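Local coordinates for S-adenosylmethionine:2-demethylmenaquinone methyltransferase (Geobacillus kaustophilus, PDB 2PCN), which is of unknown function but belongs to the Aldolase/RraA family and assembles from three copies of its chain, at residues A[2-16]-A[145-159]. Numbering follows the deposited sequence.
Sequences KTADLCDQFLDELQV and DADGVVVANKDLLAK
Thr3, at the first turn of helix 3-10, is gripped twice by the carboxylate of Asp145. Its backbone N donates to Asp145 OD2 at 2.9 Å, reaching that oxygen from above the carboxylate plane, while Thr3 OG1 donates to the syn side of Asp145 OD1 at 2.7 Å. Asp145 OD1 also accepts from Asp147 N, an Asx turn, and from Gly148 N, which extends it to an Asx motif in the hairpin joining strands 141-145 and 148-152. A water bridges Asp145 OD2, Asp147 OD2, Lys2 NZ and Ala4 N. Lys2 and Asp147 form only a long salt bridge with each other; Lys2 NZ pairs with the carboxylate of Asp96 of the second subunit, and Asp147 OD2 accepts from the backbone N of that Asp96.

The tightly packed part lies where helix 3-10 and strand 14-16 cover hairpin strand 148-152 of the mixed sheet. Val150 turns CG1 to Cys7 SG (3.8 Å) and CG2 to Thr3, Leu6 and Leu14. Farther along, Leu14 CD2 meets both Ala152 CB and Leu156 CD1. With CG anti to its carbonyl carbon (chi1 -47°), Phe10 sets one ring face over Leu156 CB, and Leu156 CD1 comes within 3.6 Å of Phe10 CD2. Strand 14-16 pairs antiparallel with 148-152: Leu14 and Val16 share the helix side with Val150 and Ala152, while hydrogen-bonded Gln15 and Val151 point to the other face, where Trp136 touches Val151.

The looser side is the salt-bridge network of Glu13. Lys159 NZ, poorly ordered, approaches both oxygens roughly in the carboxylate plane; Lys154 NZ sits over one face, 3.0 Å from Glu13 OE2. All these hydrogen bonds are weak.

Directed bonds to Asp145 thus probably fix the helix start, whereas Glu13's ion pairs define the other end less tightly.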
loop_
_atom_site.group_PDB
_atom_site.type_symbol
_atom_site.label_atom_id
_atom_site.label_comp_id
_atom_site.label_asym_id
_atom_site.label_seq_id
_atom_site.Cartn_x
_atom_site.Cartn_y
_atom_site.Cartn_z
ATOM N N LYS A 2 11.179 -7.476 17.719
ATOM C CA LYS A 2 11.004 -7.707 16.289
ATOM C C LYS A 2 10.275 -9.029 16.108
ATOM O O LYS A 2 10.634 -10.028 16.732
ATOM C CB LYS A 2 12.361 -7.784 15.581
ATOM C CG LYS A 2 13.063 -6.448 15.410
ATOM C CD LYS A 2 14.454 -6.617 14.804
ATOM C CE LYS A 2 14.435 -7.483 13.542
ATOM N NZ LYS A 2 13.557 -6.934 12.465
ATOM N N THR A 3 9.254 -9.045 15.258
ATOM C CA THR A 3 8.516 -10.276 15.022
ATOM C C THR A 3 9.424 -11.309 14.368
ATOM O O THR A 3 9.247 -12.508 14.561
ATOM C CB THR A 3 7.285 -10.037 14.122
ATOM O OG1 THR A 3 7.687 -9.371 12.916
ATOM C CG2 THR A 3 6.257 -9.184 14.855
ATOM N N ALA A 4 10.404 -10.838 13.602
ATOM C CA ALA A 4 11.339 -11.734 12.933
ATOM C C ALA A 4 12.151 -12.507 13.967
ATOM O O ALA A 4 12.339 -13.718 13.836
ATOM C CB ALA A 4 12.267 -10.936 12.025
ATOM N N ASP A 5 12.624 -11.809 14.998
ATOM C CA ASP A 5 13.411 -12.453 16.047
ATOM C C ASP A 5 12.563 -13.403 16.883
ATOM O O ASP A 5 13.027 -14.473 17.278
ATOM C CB ASP A 5 14.058 -11.409 16.964
ATOM C CG ASP A 5 15.133 -10.601 16.262
ATOM O OD1 ASP A 5 15.789 -11.147 15.352
ATOM O OD2 ASP A 5 15.335 -9.427 16.631
ATOM N N LEU A 6 11.322 -13.010 17.153
ATOM C CA LEU A 6 10.412 -13.843 17.936
ATOM C C LEU A 6 10.102 -15.144 17.205
ATOM O O LEU A 6 10.000 -16.205 17.825
ATOM C CB LEU A 6 9.119 -13.080 18.225
ATOM C CG LEU A 6 9.309 -11.874 19.145
ATOM C CD1 LEU A 6 8.019 -11.066 19.225
ATOM C CD2 LEU A 6 9.739 -12.362 20.528
ATOM N N CYS A 7 9.948 -15.070 15.886
ATOM C CA CYS A 7 9.671 -16.274 15.121
ATOM C C CYS A 7 10.884 -17.207 15.146
ATOM O O CYS A 7 10.734 -18.417 15.294
ATOM C CB CYS A 7 9.293 -15.926 13.677
ATOM S SG CYS A 7 7.602 -15.262 13.492
ATOM N N ASP A 8 12.084 -16.647 15.024
ATOM C CA ASP A 8 13.297 -17.465 15.034
ATOM C C ASP A 8 13.469 -18.216 16.352
ATOM O O ASP A 8 13.880 -19.374 16.362
ATOM C CB ASP A 8 14.540 -16.603 14.785
ATOM C CG ASP A 8 14.607 -16.061 13.368
ATOM O OD1 ASP A 8 13.779 -16.469 12.527
ATOM O OD2 ASP A 8 15.499 -15.229 13.093
ATOM N N GLN A 9 13.145 -17.555 17.458
ATOM C CA GLN A 9 13.281 -18.158 18.783
ATOM C C GLN A 9 12.099 -18.987 19.284
ATOM O O GLN A 9 12.297 -20.023 19.924
ATOM C CB GLN A 9 13.547 -17.077 19.835
ATOM C CG GLN A 9 14.880 -16.369 19.740
ATOM C CD GLN A 9 15.082 -15.394 20.887
ATOM O OE1 GLN A 9 15.105 -15.787 22.056
ATOM N NE2 GLN A 9 15.221 -14.114 20.560
ATOM N N PHE A 10 10.878 -18.540 18.997
ATOM C CA PHE A 10 9.683 -19.214 19.508
ATOM C C PHE A 10 8.607 -19.606 18.498
ATOM O O PHE A 10 7.436 -19.703 18.866
ATOM C CB PHE A 10 9.020 -18.320 20.560
ATOM C CG PHE A 10 9.972 -17.762 21.580
ATOM C CD1 PHE A 10 10.500 -18.572 22.580
ATOM C CD2 PHE A 10 10.332 -16.417 21.546
ATOM C CE1 PHE A 10 11.372 -18.050 23.535
ATOM C CE2 PHE A 10 11.201 -15.885 22.493
ATOM C CZ PHE A 10 11.723 -16.705 23.493
ATOM N N LEU A 11 8.975 -19.850 17.246
ATOM C CA LEU A 11 7.975 -20.194 16.240
ATOM C C LEU A 11 6.996 -21.288 16.669
ATOM O O LEU A 11 5.802 -21.199 16.382
ATOM C CB LEU A 11 8.650 -20.601 14.925
ATOM C CG LEU A 11 7.707 -20.885 13.749
ATOM C CD1 LEU A 11 6.812 -19.679 13.496
ATOM C CD2 LEU A 11 8.521 -21.215 12.507
ATOM N N ASP A 12 7.490 -22.312 17.358
ATOM C CA ASP A 12 6.636 -23.415 17.797
ATOM C C ASP A 12 5.551 -23.007 18.794
ATOM O O ASP A 12 4.558 -23.714 18.959
ATOM C CB ASP A 12 7.485 -24.542 18.398
ATOM C CG ASP A 12 8.271 -24.099 19.618
ATOM O OD1 ASP A 12 7.652 -23.596 20.578
ATOM O OD2 ASP A 12 9.508 -24.263 19.621
ATOM N N GLU A 13 5.740 -21.871 19.458
ATOM C CA GLU A 13 4.769 -21.379 20.433
ATOM C C GLU A 13 4.014 -20.175 19.892
ATOM O O GLU A 13 3.287 -19.510 20.632
ATOM C CB GLU A 13 5.472 -20.954 21.721
ATOM C CG GLU A 13 6.122 -22.070 22.499
ATOM C CD GLU A 13 6.842 -21.552 23.725
ATOM O OE1 GLU A 13 7.796 -20.764 23.558
ATOM O OE2 GLU A 13 6.450 -21.926 24.852
ATOM N N LEU A 14 4.180 -19.896 18.605
ATOM C CA LEU A 14 3.536 -18.735 18.009
ATOM C C LEU A 14 2.530 -19.002 16.905
ATOM O O LEU A 14 2.605 -20.000 16.188
ATOM C CB LEU A 14 4.596 -17.782 17.444
ATOM C CG LEU A 14 5.550 -17.044 18.380
ATOM C CD1 LEU A 14 6.612 -16.336 17.552
ATOM C CD2 LEU A 14 4.775 -16.044 19.224
ATOM N N GLN A 15 1.583 -18.078 16.795
ATOM C CA GLN A 15 0.577 -18.095 15.752
ATOM C C GLN A 15 0.981 -16.887 14.919
ATOM O O GLN A 15 1.245 -15.819 15.470
ATOM C CB GLN A 15 -0.819 -17.872 16.326
ATOM C CG GLN A 15 -1.430 -19.095 16.976
ATOM C CD GLN A 15 -2.840 -18.832 17.435
ATOM O OE1 GLN A 15 -3.067 -18.350 18.546
ATOM N NE2 GLN A 15 -3.803 -19.126 16.571
ATOM N N VAL A 16 1.051 -17.054 13.605
ATOM C CA VAL A 16 1.438 -15.959 12.726
ATOM C C VAL A 16 0.236 -15.500 11.914
ATOM O O VAL A 16 -0.341 -16.273 11.152
ATOM C CB VAL A 16 2.569 -16.391 11.769
ATOM C CG1 VAL A 16 2.957 -15.231 10.866
ATOM C CG2 VAL A 16 3.774 -16.861 12.570
ATOM N N ASP A 145 4.857 -5.386 14.289
ATOM C CA ASP A 145 5.847 -4.475 13.741
ATOM C C ASP A 145 5.701 -4.413 12.229
ATOM O O ASP A 145 4.735 -4.938 11.670
ATOM C CB ASP A 145 7.280 -4.860 14.160
ATOM C CG ASP A 145 7.770 -6.143 13.520
ATOM O OD1 ASP A 145 7.055 -6.720 12.677
ATOM O OD2 ASP A 145 8.894 -6.567 13.867
ATOM N N ALA A 146 6.651 -3.760 11.573
ATOM C CA ALA A 146 6.621 -3.596 10.124
ATOM C C ALA A 146 6.580 -4.893 9.316
ATOM O O ALA A 146 6.139 -4.886 8.165
ATOM C CB ALA A 146 7.815 -2.749 9.681
ATOM N N ASP A 147 7.031 -5.998 9.901
ATOM C CA ASP A 147 7.040 -7.271 9.178
ATOM C C ASP A 147 5.788 -8.126 9.352
ATOM O O ASP A 147 5.477 -8.953 8.496
ATOM C CB ASP A 147 8.268 -8.095 9.568
ATOM C CG ASP A 147 9.561 -7.431 9.150
ATOM O OD1 ASP A 147 9.590 -6.840 8.052
ATOM O OD2 ASP A 147 10.549 -7.510 9.909
ATOM N N GLY A 148 5.070 -7.934 10.451
ATOM C CA GLY A 148 3.874 -8.727 10.662
ATOM C C GLY A 148 3.362 -8.700 12.085
ATOM O O GLY A 148 3.725 -7.828 12.876
ATOM N N VAL A 149 2.511 -9.670 12.406
ATOM C CA VAL A 149 1.917 -9.780 13.730
ATOM C C VAL A 149 1.925 -11.238 14.179
ATOM O O VAL A 149 1.483 -12.121 13.448
ATOM C CB VAL A 149 0.457 -9.278 13.716
ATOM C CG1 VAL A 149 -0.161 -9.428 15.102
ATOM C CG2 VAL A 149 0.410 -7.824 13.252
ATOM N N VAL A 150 2.433 -11.482 15.382
ATOM C CA VAL A 150 2.492 -12.829 15.928
ATOM C C VAL A 150 1.879 -12.854 17.322
ATOM O O VAL A 150 1.975 -11.880 18.071
ATOM C CB VAL A 150 3.944 -13.352 15.987
ATOM C CG1 VAL A 150 4.543 -13.345 14.586
ATOM C CG2 VAL A 150 4.780 -12.504 16.934
ATOM N N VAL A 151 1.249 -13.973 17.658
ATOM C CA VAL A 151 0.582 -14.125 18.946
ATOM C C VAL A 151 1.097 -15.319 19.745
ATOM O O VAL A 151 1.219 -16.423 19.218
ATOM C CB VAL A 151 -0.936 -14.302 18.743
ATOM C CG1 VAL A 151 -1.627 -14.482 20.083
ATOM C CG2 VAL A 151 -1.502 -13.101 17.999
ATOM N N ALA A 152 1.392 -15.086 21.021
ATOM C CA ALA A 152 1.865 -16.140 21.916
ATOM C C ALA A 152 0.846 -16.263 23.049
ATOM O O ALA A 152 0.121 -15.313 23.339
ATOM C CB ALA A 152 3.238 -15.782 22.475
ATOM N N ASN A 153 0.782 -17.425 23.690
ATOM C CA ASN A 153 -0.177 -17.612 24.772
ATOM C C ASN A 153 0.310 -17.067 26.110
ATOM O O ASN A 153 -0.346 -17.244 27.138
ATOM C CB ASN A 153 -0.545 -19.091 24.907
ATOM C CG ASN A 153 -1.442 -19.572 23.780
ATOM O OD1 ASN A 153 -1.817 -20.743 23.725
ATOM N ND2 ASN A 153 -1.795 -18.663 22.874
ATOM N N LYS A 154 1.457 -16.398 26.091
ATOM C CA LYS A 154 2.025 -15.808 27.297
ATOM C C LYS A 154 3.192 -14.891 26.960
ATOM O O LYS A 154 3.692 -14.900 25.835
ATOM C CB LYS A 154 2.474 -16.904 28.272
ATOM C CG LYS A 154 3.338 -18.003 27.665
ATOM C CD LYS A 154 4.747 -17.532 27.354
ATOM C CE LYS A 154 5.611 -18.691 26.883
ATOM N NZ LYS A 154 5.052 -19.350 25.667
ATOM N N ASP A 155 3.617 -14.094 27.934
ATOM C CA ASP A 155 4.729 -13.176 27.730
ATOM C C ASP A 155 5.996 -13.983 27.457
ATOM O O ASP A 155 6.524 -14.646 28.349
ATOM C CB ASP A 155 4.928 -12.305 28.973
ATOM C CG ASP A 155 5.853 -11.134 28.717
ATOM O OD1 ASP A 155 6.944 -11.351 28.150
ATOM O OD2 ASP A 155 5.489 -9.998 29.090
ATOM N N LEU A 156 6.475 -13.923 26.219
ATOM C CA LEU A 156 7.670 -14.661 25.819
ATOM C C LEU A 156 8.964 -14.031 26.318
ATOM O O LEU A 156 10.029 -14.641 26.227
ATOM C CB LEU A 156 7.729 -14.783 24.292
ATOM C CG LEU A 156 6.637 -15.604 23.604
ATOM C CD1 LEU A 156 6.861 -15.596 22.102
ATOM C CD2 LEU A 156 6.657 -17.030 24.133
ATOM N N LEU A 157 8.873 -12.816 26.848
ATOM C CA LEU A 157 10.054 -12.117 27.339
ATOM C C LEU A 157 10.097 -12.027 28.861
ATOM O O LEU A 157 10.847 -11.231 29.424
ATOM C CB LEU A 157 10.107 -10.716 26.733
ATOM C CG LEU A 157 10.083 -10.696 25.203
ATOM C CD1 LEU A 157 9.973 -9.268 24.718
ATOM C CD2 LEU A 157 11.337 -11.361 24.654
ATOM N N ALA A 158 9.287 -12.850 29.517
ATOM C CA ALA A 158 9.233 -12.880 30.972
ATOM C C ALA A 158 9.247 -14.334 31.425
ATOM O O ALA A 158 9.156 -14.630 32.617
ATOM C CB ALA A 158 7.970 -12.188 31.464
ATOM N N LYS A 159 9.365 -15.234 30.454
ATOM C CA LYS A 159 9.389 -16.665 30.720
ATOM C C LYS A 159 10.803 -17.178 30.971
ATOM O O LYS A 159 11.788 -16.486 30.706
ATOM C CB LYS A 159 8.782 -17.424 29.538
ATOM C CG LYS A 159 9.462 -17.132 28.208
ATOM C CD LYS A 159 8.959 -18.049 27.104
ATOM C CE LYS A 159 9.320 -19.500 27.383
ATOM N NZ LYS A 159 8.866 -20.407 26.294
HETATM O O HOH W 1 10.906 -7.920 12.434
#